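Local coordinates for ABC transporter periplasmic peptide-binding protein (Pseudoalteromonas, PDB 4QFL) that binds dipeptides in the periplasm, here alanine-phenylalanine, and probably delivers them to an ABC transporter for uptake, at residues 77-82 / 91-96; 95-100 / 159-164. One frame throughout, in Å; residues are numbered along the deposited sequence.

Contact 1 (77-82 / 91-96); sequences ELATDW and VTFTLR
E77 offers its backbone O to the side chain of R96, beside a β hairpin formed by strands 79-84 and 90-95. R96 grips this oxygen side-on: NE and NH2 each donate to E77 O, both at 2.9 Å. Because NE-H and NH2-H converge on one oxygen, neither bond is straight; the oxygen also lies 22° out of the guanidinium plane. CG is anti to the backbone N and the chain bends at chi3 (-47°), which brings NE and NH2 to E77 O. The carboxylate of E77 turns to S66 and K234 instead. An alanine in place of R96 would probably leave E77 O without these two donors and the loop before the hairpin less firmly held.

L78 O accepts the backbone N of R96 in a nearly straight bond (177°). A79 then pairs with L95, and its CB touches F93 CD1 at 3.8 Å. T80 and D81 both face T94, which makes a classic β bulge. T80 N donates to T94 O at 2.7 Å, while T80 OG1 and D81 N add weak bonds to that oxygen. T80 CG2 sits over one face of the R96 guanidinium, offset toward its rim. D81 O takes T94 N, and a water bridges D81 OD2 (2.9 Å) and T94 OG1 (2.7 Å). W82 sends its indole away to F74 and L175, while its CB lies 3.9 Å from F93 CD1.

Contact 2 (95-100 / 159-164); sequences LRKGVK and SDHQVR
H161 holds CG anti to its carbonyl carbon (chi1 -58°), and with chi2 at -88° its imidazole presents a face to K97. K97 runs out nearly extended through chi2 and chi3, then bends at chi4 (-52°), which brings NZ back to the ring. The two side chains cross at about a right angle. K97 CG lies over the centre of the imidazole, 3.7 Å from the ring centroid, in a CH-π contact. CE comes near the CD2 side of the same ring, and NZ ends 3.4 Å from H161 NE2. H161 ND1 is buried by the contact and has no partner in the model; the nearest oxygen across it is R96 O, at 3.8 Å.

Backbone and apolar contacts continue from the ring toward the sheet. L95 N donates to H161 O at 2.8 Å. CB and CG of L95 lie against this same carbonyl group. Its CD1 reaches V163 CG1 only loosely, at 4.5 Å. H161 CB also rests 3.6 Å from L95 O.

S159 and Q162 exchange backbone bonds, closing the tight turn that carries H161 between strands 152-159 and 162-167. The contact therefore links this turn to the exit of strand 90-95. V163 packs on I155 of strand 152-159, and L95 and V163 both pack on V118 of helix 115-126.

From the N terminus, the chain enters contact 1 at 77-82, turns, and returns as 91-96. Only eight residues, including the ends of both strands, separate the two segments, so contact 1 closes a β hairpin. Contact 2 starts on L95 and R96, where contact 1 ends, and closes a much longer loop that includes helices 115-126 and 141-145 and strand 152-159. The two loops follow each other, neither nested nor crossed. Their centres are 7 Å apart. Both serve one antiparallel sheet, ordered 79-84, 90-95, 162-167, 152-159. Strand 90-95 is common to them: F93 N and V163 O, 2.9 Å apart, probably form a hydrogen bond across its other edge.

Contact 1 (77-82 / 91-96)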
loop_
_atom_site.group_PDB
_atom_site.type_symbol
_atom_site.label_atom_id
_atom_site.label_comp_id
_atom_site.label_asym_id
_atom_site.label_seq_id
_atom_site.Cartn_x
_atom_site.Cartn_y
_atom_site.Cartn_z
ATOM N N GLU A 77 -6.106 17.387 -9.356
ATOM C CA GLU A 77 -4.909 17.031 -10.086
ATOM C C GLU A 77 -5.111 17.141 -11.583
ATOM O O GLU A 77 -4.897 18.210 -12.152
ATOM C CB GLU A 77 -4.447 15.614 -9.760
ATOM C CG GLU A 77 -3.916 15.434 -8.340
ATOM C CD GLU A 77 -2.787 16.398 -7.989
ATOM O OE1 GLU A 77 -2.073 16.874 -8.908
ATOM O OE2 GLU A 77 -2.613 16.682 -6.782
ATOM N N LEU A 78 -5.539 16.048 -12.218
ATOM C CA LEU A 78 -5.872 16.082 -13.647
ATOM C C LEU A 78 -7.348 16.445 -13.772
ATOM O O LEU A 78 -7.807 16.835 -14.848
ATOM C CB LEU A 78 -5.617 14.742 -14.338
ATOM C CG LEU A 78 -4.169 14.415 -14.684
ATOM C CD1 LEU A 78 -4.111 13.052 -15.339
ATOM C CD2 LEU A 78 -3.574 15.481 -15.588
ATOM N N ALA A 79 -8.088 16.292 -12.678
ATOM C CA ALA A 79 -9.466 16.768 -12.598
ATOM C C ALA A 79 -9.470 18.140 -11.951
ATOM O O ALA A 79 -8.801 18.341 -10.941
ATOM C CB ALA A 79 -10.309 15.820 -11.775
ATOM N N THR A 80 -10.234 19.070 -12.525
ATOM C CA THR A 80 -10.294 20.458 -12.052
ATOM C C THR A 80 -11.481 20.678 -11.136
ATOM O O THR A 80 -11.508 21.615 -10.331
ATOM C CB THR A 80 -10.445 21.429 -13.223
ATOM O OG1 THR A 80 -11.522 20.994 -14.059
ATOM C CG2 THR A 80 -9.168 21.491 -14.044
ATOM N N ASP A 81 -12.475 19.815 -11.283
ATOM C CA ASP A 81 -13.690 19.908 -10.496
ATOM C C ASP A 81 -14.316 18.528 -10.414
ATOM O O ASP A 81 -14.105 17.695 -11.299
ATOM C CB ASP A 81 -14.665 20.914 -11.121
ATOM C CG ASP A 81 -15.920 21.099 -10.291
ATOM O OD1 ASP A 81 -15.810 21.194 -9.050
ATOM O OD2 ASP A 81 -17.023 21.134 -10.873
ATOM N N TRP A 82 -15.073 18.284 -9.349
ATOM C CA TRP A 82 -15.771 17.010 -9.149
ATOM C C TRP A 82 -17.087 17.229 -8.418
ATOM O O TRP A 82 -17.193 18.106 -7.560
ATOM C CB TRP A 82 -14.902 16.008 -8.383
ATOM C CG TRP A 82 -14.201 16.593 -7.180
ATOM C CD1 TRP A 82 -14.598 16.508 -5.877
ATOM C CD2 TRP A 82 -12.984 17.347 -7.182
ATOM N NE1 TRP A 82 -13.707 17.162 -5.068
ATOM C CE2 TRP A 82 -12.705 17.690 -5.841
ATOM C CE3 TRP A 82 -12.103 17.770 -8.188
ATOM C CZ2 TRP A 82 -11.595 18.435 -5.478
ATOM C CZ3 TRP A 82 -10.998 18.516 -7.828
ATOM C CH2 TRP A 82 -10.752 18.840 -6.482
ATOM N N VAL A 91 -20.790 10.581 -10.277
ATOM C CA VAL A 91 -19.716 11.504 -9.958
ATOM C C VAL A 91 -19.171 12.077 -11.261
ATOM O O VAL A 91 -18.705 11.348 -12.135
ATOM C CB VAL A 91 -18.583 10.826 -9.140
ATOM C CG1 VAL A 91 -17.630 11.874 -8.561
ATOM C CG2 VAL A 91 -19.161 9.954 -8.032
ATOM N N THR A 92 -19.254 13.392 -11.390
ATOM C CA THR A 92 -18.808 14.087 -12.577
ATOM C C THR A 92 -17.453 14.710 -12.311
ATOM O O THR A 92 -17.271 15.437 -11.333
ATOM C CB THR A 92 -19.809 15.189 -12.948
ATOM O OG1 THR A 92 -21.083 14.599 -13.222
ATOM C CG2 THR A 92 -19.344 15.964 -14.165
ATOM N N PHE A 93 -16.493 14.410 -13.172
ATOM C CA PHE A 93 -15.188 15.058 -13.123
ATOM C C PHE A 93 -15.021 15.994 -14.311
ATOM O O PHE A 93 -15.217 15.587 -15.452
ATOM C CB PHE A 93 -14.063 14.013 -13.176
ATOM C CG PHE A 93 -13.977 13.136 -11.958
ATOM C CD1 PHE A 93 -13.200 13.511 -10.870
ATOM C CD2 PHE A 93 -14.654 11.934 -11.908
ATOM C CE1 PHE A 93 -13.115 12.708 -9.754
ATOM C CE2 PHE A 93 -14.572 11.125 -10.791
ATOM C CZ PHE A 93 -13.798 11.514 -9.713
ATOM N N THR A 94 -14.655 17.241 -14.044
ATOM C CA THR A 94 -14.226 18.154 -15.098
ATOM C C THR A 94 -12.719 18.027 -15.206
ATOM O O THR A 94 -12.031 17.993 -14.192
ATOM C CB THR A 94 -14.558 19.633 -14.777
ATOM O OG1 THR A 94 -15.916 19.749 -14.346
ATOM C CG2 THR A 94 -14.341 20.504 -16.001
ATOM N N LEU A 95 -12.202 17.977 -16.426
ATOM C CA LEU A 95 -10.796 17.649 -16.632
ATOM C C LEU A 95 -9.958 18.805 -17.146
ATOM O O LEU A 95 -10.417 19.620 -17.947
ATOM C CB LEU A 95 -10.644 16.461 -17.584
ATOM C CG LEU A 95 -11.516 15.226 -17.359
ATOM C CD1 LEU A 95 -11.286 14.241 -18.500
ATOM C CD2 LEU A 95 -11.242 14.581 -16.003
ATOM N N ARG A 96 -8.710 18.833 -16.695
ATOM C CA ARG A 96 -7.734 19.857 -17.071
ATOM C C ARG A 96 -7.419 19.844 -18.566
ATOM O O ARG A 96 -7.246 18.783 -19.160
ATOM C CB ARG A 96 -6.447 19.646 -16.269
ATOM C CG ARG A 96 -5.399 20.717 -16.452
ATOM C CD ARG A 96 -4.308 20.557 -15.413
ATOM N NE ARG A 96 -4.842 20.366 -14.064
ATOM C CZ ARG A 96 -4.917 21.325 -13.144
ATOM N NH1 ARG A 96 -4.483 22.551 -13.427
ATOM N NH2 ARG A 96 -5.408 21.060 -11.938
HETATM O O HOH W 1 -17.366 18.687 -12.318
HETATM O O HOH W 2 -17.305 22.307 -13.969
#

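Contact 2 (95-100 / 159-164)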
loop_
_atom_site.group_PDB
_atom_site.type_symbol
_atom_site.label_atom_id
_atom_site.label_comp_id
_atom_site.label_asym_id
_atom_site.label_seq_id
_atom_site.Cartn_x
_atom_site.Cartn_y
_atom_site.Cartn_z
ATOM N N LEU A 95 -12.202 17.977 -16.426
ATOM C CA LEU A 95 -10.796 17.649 -16.632
ATOM C C LEU A 95 -9.958 18.805 -17.146
ATOM O O LEU A 95 -10.417 19.620 -17.947
ATOM C CB LEU A 95 -10.644 16.461 -17.584
ATOM C CG LEU A 95 -11.516 15.226 -17.359
ATOM C CD1 LEU A 95 -11.286 14.241 -18.500
ATOM C CD2 LEU A 95 -11.242 14.581 -16.003
ATOM N N ARG A 96 -8.710 18.833 -16.695
ATOM C CA ARG A 96 -7.734 19.857 -17.071
ATOM C C ARG A 96 -7.419 19.844 -18.566
ATOM O O ARG A 96 -7.246 18.783 -19.160
ATOM C CB ARG A 96 -6.447 19.646 -16.269
ATOM C CG ARG A 96 -5.399 20.717 -16.452
ATOM C CD ARG A 96 -4.308 20.557 -15.413
ATOM N NE ARG A 96 -4.842 20.366 -14.064
ATOM C CZ ARG A 96 -4.917 21.325 -13.144
ATOM N NH1 ARG A 96 -4.483 22.551 -13.427
ATOM N NH2 ARG A 96 -5.408 21.060 -11.938
ATOM N N LYS A 97 -7.348 21.028 -19.168
ATOM C CA LYS A 97 -7.002 21.163 -20.577
ATOM C C LYS A 97 -5.515 21.451 -20.722
ATOM O O LYS A 97 -4.897 22.053 -19.837
ATOM C CB LYS A 97 -7.816 22.295 -21.227
ATOM C CG LYS A 97 -8.939 21.855 -22.184
ATOM C CD LYS A 97 -9.529 23.063 -22.917
ATOM C CE LYS A 97 -10.277 22.668 -24.173
ATOM N NZ LYS A 97 -9.458 21.806 -25.070
ATOM N N GLY A 98 -4.932 21.018 -21.835
ATOM C CA GLY A 98 -3.550 21.336 -22.123
ATOM C C GLY A 98 -2.527 20.417 -21.482
ATOM O O GLY A 98 -1.364 20.783 -21.351
ATOM N N VAL A 99 -2.939 19.218 -21.093
ATOM C CA VAL A 99 -2.014 18.293 -20.449
ATOM C C VAL A 99 -1.459 17.330 -21.472
ATOM O O VAL A 99 -2.212 16.645 -22.150
ATOM C CB VAL A 99 -2.696 17.466 -19.353
ATOM C CG1 VAL A 99 -1.723 16.422 -18.812
ATOM C CG2 VAL A 99 -3.218 18.377 -18.245
ATOM N N LYS A 100 -0.138 17.279 -21.577
ATOM C CA LYS A 100 0.516 16.451 -22.583
ATOM C C LYS A 100 1.025 15.139 -22.020
ATOM O O LYS A 100 1.662 15.111 -20.970
ATOM C CB LYS A 100 1.695 17.198 -23.218
ATOM C CG LYS A 100 1.295 18.277 -24.217
ATOM C CD LYS A 100 2.506 19.033 -24.677
ATOM C CE LYS A 100 2.126 20.257 -25.476
ATOM N NZ LYS A 100 3.344 20.966 -25.928
ATOM N N SER A 159 -18.312 15.297 -22.366
ATOM C CA SER A 159 -17.615 16.103 -23.360
ATOM C C SER A 159 -16.113 15.816 -23.369
ATOM O O SER A 159 -15.622 15.008 -22.580
ATOM C CB SER A 159 -17.895 17.603 -23.182
ATOM O OG SER A 159 -17.400 18.104 -21.954
ATOM N N ASP A 160 -15.396 16.486 -24.270
ATOM C CA ASP A 160 -13.967 16.265 -24.442
ATOM C C ASP A 160 -13.209 16.324 -23.117
ATOM O O ASP A 160 -12.210 15.619 -22.937
ATOM C CB ASP A 160 -13.386 17.274 -25.433
ATOM C CG ASP A 160 -13.672 16.899 -26.884
ATOM O OD1 ASP A 160 -13.891 15.699 -27.167
ATOM O OD2 ASP A 160 -13.668 17.801 -27.748
ATOM N N HIS A 161 -13.688 17.156 -22.195
ATOM C CA HIS A 161 -13.022 17.316 -20.903
ATOM C C HIS A 161 -13.992 17.295 -19.717
ATOM O O HIS A 161 -13.838 18.051 -18.754
ATOM C CB HIS A 161 -12.119 18.563 -20.892
ATOM C CG HIS A 161 -11.074 18.546 -21.964
ATOM N ND1 HIS A 161 -9.834 17.971 -21.785
ATOM C CD2 HIS A 161 -11.103 18.992 -23.239
ATOM C CE1 HIS A 161 -9.139 18.078 -22.904
ATOM N NE2 HIS A 161 -9.885 18.697 -23.801
ATOM N N GLN A 162 -14.986 16.416 -19.795
ATOM C CA GLN A 162 -15.830 16.109 -18.649
ATOM C C GLN A 162 -16.410 14.700 -18.787
ATOM O O GLN A 162 -16.862 14.300 -19.863
ATOM C CB GLN A 162 -16.938 17.150 -18.473
ATOM C CG GLN A 162 -17.822 16.905 -17.257
ATOM C CD GLN A 162 -18.855 17.991 -17.043
ATOM O OE1 GLN A 162 -19.950 17.934 -17.586
ATOM N NE2 GLN A 162 -18.515 18.977 -16.240
ATOM N N VAL A 163 -16.368 13.936 -17.702
ATOM C CA VAL A 163 -16.929 12.599 -17.710
ATOM C C VAL A 163 -17.797 12.439 -16.491
ATOM O O VAL A 163 -17.672 13.194 -15.535
ATOM C CB VAL A 163 -15.832 11.507 -17.696
ATOM C CG1 VAL A 163 -14.928 11.643 -18.911
ATOM C CG2 VAL A 163 -15.022 11.574 -16.400
ATOM N N ARG A 164 -18.680 11.452 -16.521
ATOM C CA ARG A 164 -19.501 11.147 -15.362
ATOM C C ARG A 164 -19.478 9.643 -15.080
ATOM O O ARG A 164 -19.866 8.844 -15.927
ATOM C CB ARG A 164 -20.929 11.654 -15.583
ATOM C CG ARG A 164 -21.900 11.281 -14.493
ATOM C CD ARG A 164 -23.321 11.702 -14.840
ATOM N NE ARG A 164 -23.845 10.989 -16.006
ATOM C CZ ARG A 164 -24.207 11.576 -17.144
ATOM N NH1 ARG A 164 -24.105 12.892 -17.268
ATOM N NH2 ARG A 164 -24.675 10.848 -18.154
#